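Local coordinates for chitin binding protein (Tectaria macrodonta, PDB 6IF7) that binds copper and chitin, has insecticidal activity, and is possibly a lytic polysaccharide monooxygenase of the AA10 family, at residues A[108-113]-A[129-134]. Sequence-based numbering, arbitrary orientation.
Sequences EFYVTR and ELPFIN. With NAG (2-acetamido-2-deoxy-beta-D-glucopyranose), chain B.
P131 packs its pyrrolidine ring over one face of the Y110 ring, with P131 CB 4.1 Å from the ring centroid in a CH-pi contact. E129 O lies at the edge of the same ring, near its plane, and so does E108 OE1. One face of the F132 ring takes F109 CB, in a second CH-pi contact. The backbone of Y110 and V111 meets the F132 edge. F132 CG lies between its backbone N and carbonyl carbon (chi1 67°), which brings it to 4.0 Å from F109 O and starts the ring toward strand 105-111. The F109 ring turns its edge toward the F132 face in an offset edge-to-face pair, planes at 75°. I133 CD1 lies over one F109 face, and I133 CB is 3.9 Å from F109 CD1.

The backbones are joined by two hydrogen bonds. F109 N gives a nearly straight bond to I133 O (2.8 Å), and F132 N gives a more bent one to F109 O (2.8 Å). Beyond them, one water accepts from V111 N and donates to L130 O. E108 and N134 form an antiparallel non-hydrogen-bonded pair, side chains on the same face.

N134 is N-glycosylated: ND2 is bonded to C1 of the NAG. The extended E108 side chain carries OE2 to the sugar acetamide, whose N2 donates to it at 2.8 Å. E108 OE1 is bonded by Y110 OH at 2.6 Å, from above the carboxylate plane. Both carboxylate oxygens are thus held, and the first sugar is fixed against the protein. R55 also bonds Y110 OH.

Strand 105-111 pairs antiparallel with 133-136 and with 159-167, where E108 and Y110 touch I164. On the opposite face of the sheet, F109 and I133 meet F95 of strand 95-99 and I147 of strand 144-147, consistent with the LPMO beta-sandwich core. F132, in the loop before strand 133-136, also touches F95.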
# COMPACT_ATOMS: atom_id res chain seq x y z
N GLU A 108 8.73 -1.09 -5.85
CA GLU A 108 9.24 -2.08 -4.90
C GLU A 108 8.08 -2.65 -4.07
O GLU A 108 7.31 -1.89 -3.49
CB GLU A 108 10.27 -1.44 -3.97
CG GLU A 108 11.52 -0.91 -4.65
CD GLU A 108 12.42 -0.12 -3.70
OE1 GLU A 108 12.05 0.03 -2.49
OE2 GLU A 108 13.52 0.32 -4.16
N PHE A 109 7.96 -3.98 -4.03
CA PHE A 109 6.96 -4.70 -3.23
C PHE A 109 7.61 -5.36 -2.02
O PHE A 109 8.47 -6.22 -2.17
CB PHE A 109 6.26 -5.81 -4.02
CG PHE A 109 5.26 -5.34 -5.02
CD1 PHE A 109 5.63 -4.51 -6.07
CD2 PHE A 109 3.95 -5.79 -4.97
CE1 PHE A 109 4.72 -4.11 -7.02
CE2 PHE A 109 3.03 -5.39 -5.91
CZ PHE A 109 3.41 -4.54 -6.94
N TYR A 110 7.16 -4.98 -0.83
CA TYR A 110 7.61 -5.61 0.41
C TYR A 110 6.43 -6.31 1.04
O TYR A 110 5.30 -5.84 0.91
CB TYR A 110 8.13 -4.56 1.39
CG TYR A 110 9.35 -3.82 0.88
CD1 TYR A 110 9.21 -2.70 0.02
CD2 TYR A 110 10.66 -4.23 1.21
CE1 TYR A 110 10.31 -2.02 -0.46
CE2 TYR A 110 11.77 -3.53 0.73
CZ TYR A 110 11.59 -2.43 -0.11
OH TYR A 110 12.66 -1.72 -0.60
N VAL A 111 6.72 -7.41 1.73
CA VAL A 111 5.74 -8.06 2.61
C VAL A 111 6.21 -8.03 4.07
O VAL A 111 7.42 -8.03 4.36
CB VAL A 111 5.47 -9.53 2.17
CG1 VAL A 111 6.58 -10.48 2.62
CG2 VAL A 111 4.12 -9.99 2.70
N THR A 112 5.23 -8.04 4.97
CA THR A 112 5.48 -8.16 6.40
C THR A 112 6.15 -9.50 6.74
O THR A 112 5.83 -10.53 6.14
CB THR A 112 4.18 -8.04 7.22
OG1 THR A 112 3.14 -8.80 6.57
CG2 THR A 112 3.74 -6.60 7.32
N ARG A 113 7.07 -9.46 7.70
CA ARG A 113 7.75 -10.66 8.19
C ARG A 113 6.80 -11.58 8.99
O ARG A 113 5.74 -11.17 9.46
CB ARG A 113 8.88 -10.26 9.14
CG ARG A 113 10.03 -9.49 8.54
CD ARG A 113 10.69 -8.68 9.65
NE ARG A 113 11.84 -7.89 9.23
CZ ARG A 113 13.06 -8.39 8.97
NH1 ARG A 113 13.31 -9.69 9.06
NH2 ARG A 113 14.04 -7.57 8.59
N GLU A 129 13.43 -7.17 4.73
CA GLU A 129 14.46 -6.21 4.33
C GLU A 129 14.48 -6.01 2.85
O GLU A 129 14.69 -4.91 2.39
CB GLU A 129 15.88 -6.63 4.75
CG GLU A 129 16.01 -6.80 6.25
CD GLU A 129 17.42 -6.57 6.77
OE1 GLU A 129 18.09 -7.57 7.15
OE2 GLU A 129 17.84 -5.39 6.80
N LEU A 130 14.23 -7.07 2.10
CA LEU A 130 14.30 -7.03 0.65
C LEU A 130 12.94 -7.14 -0.00
O LEU A 130 12.07 -7.86 0.49
CB LEU A 130 15.16 -8.19 0.15
CG LEU A 130 16.63 -8.21 0.59
CD1 LEU A 130 17.36 -9.15 -0.32
CD2 LEU A 130 17.28 -6.84 0.55
N PRO A 131 12.75 -6.44 -1.14
CA PRO A 131 11.49 -6.56 -1.85
C PRO A 131 11.35 -7.89 -2.57
O PRO A 131 12.34 -8.48 -2.99
CB PRO A 131 11.53 -5.40 -2.86
CG PRO A 131 12.97 -5.02 -3.01
CD PRO A 131 13.69 -5.49 -1.77
N PHE A 132 10.13 -8.39 -2.69
CA PHE A 132 9.93 -9.60 -3.46
C PHE A 132 9.62 -9.33 -4.92
O PHE A 132 9.69 -10.26 -5.74
CB PHE A 132 8.90 -10.56 -2.83
CG PHE A 132 7.49 -10.05 -2.84
CD1 PHE A 132 7.03 -9.23 -1.82
CD2 PHE A 132 6.59 -10.48 -3.81
CE1 PHE A 132 5.70 -8.79 -1.78
CE2 PHE A 132 5.27 -10.02 -3.79
CZ PHE A 132 4.83 -9.18 -2.77
N ILE A 133 9.27 -8.08 -5.25
CA ILE A 133 9.23 -7.63 -6.65
C ILE A 133 9.84 -6.24 -6.69
O ILE A 133 9.55 -5.40 -5.81
CB ILE A 133 7.80 -7.55 -7.22
CG1 ILE A 133 7.08 -8.91 -7.13
CG2 ILE A 133 7.82 -7.05 -8.66
CD1 ILE A 133 5.58 -8.83 -7.40
N ASN A 134 10.71 -6.02 -7.68
CA ASN A 134 11.16 -4.68 -8.05
C ASN A 134 11.10 -4.56 -9.57
O ASN A 134 11.82 -5.25 -10.30
CB ASN A 134 12.56 -4.45 -7.51
CG ASN A 134 13.05 -3.04 -7.70
OD1 ASN A 134 12.34 -2.15 -8.21
ND2 ASN A 134 14.26 -2.82 -7.27
C1 NAG B . 14.83 -1.47 -7.41
C2 NAG B . 16.00 -1.22 -6.47
C3 NAG B . 16.48 0.19 -6.68
C4 NAG B . 16.90 0.39 -8.12
C5 NAG B . 15.73 0.10 -9.04
C6 NAG B . 16.18 0.16 -10.48
C7 NAG B . 16.07 -2.30 -4.29
C8 NAG B . 15.56 -2.27 -2.88
N2 NAG B . 15.61 -1.35 -5.07
O3 NAG B . 17.60 0.44 -5.81
O4 NAG B . 17.34 1.74 -8.27
O5 NAG B . 15.24 -1.21 -8.76
O6 NAG B . 15.07 -0.19 -11.31
O7 NAG B . 16.85 -3.13 -4.68
O HOH W 1 9.37 -8.39 0.82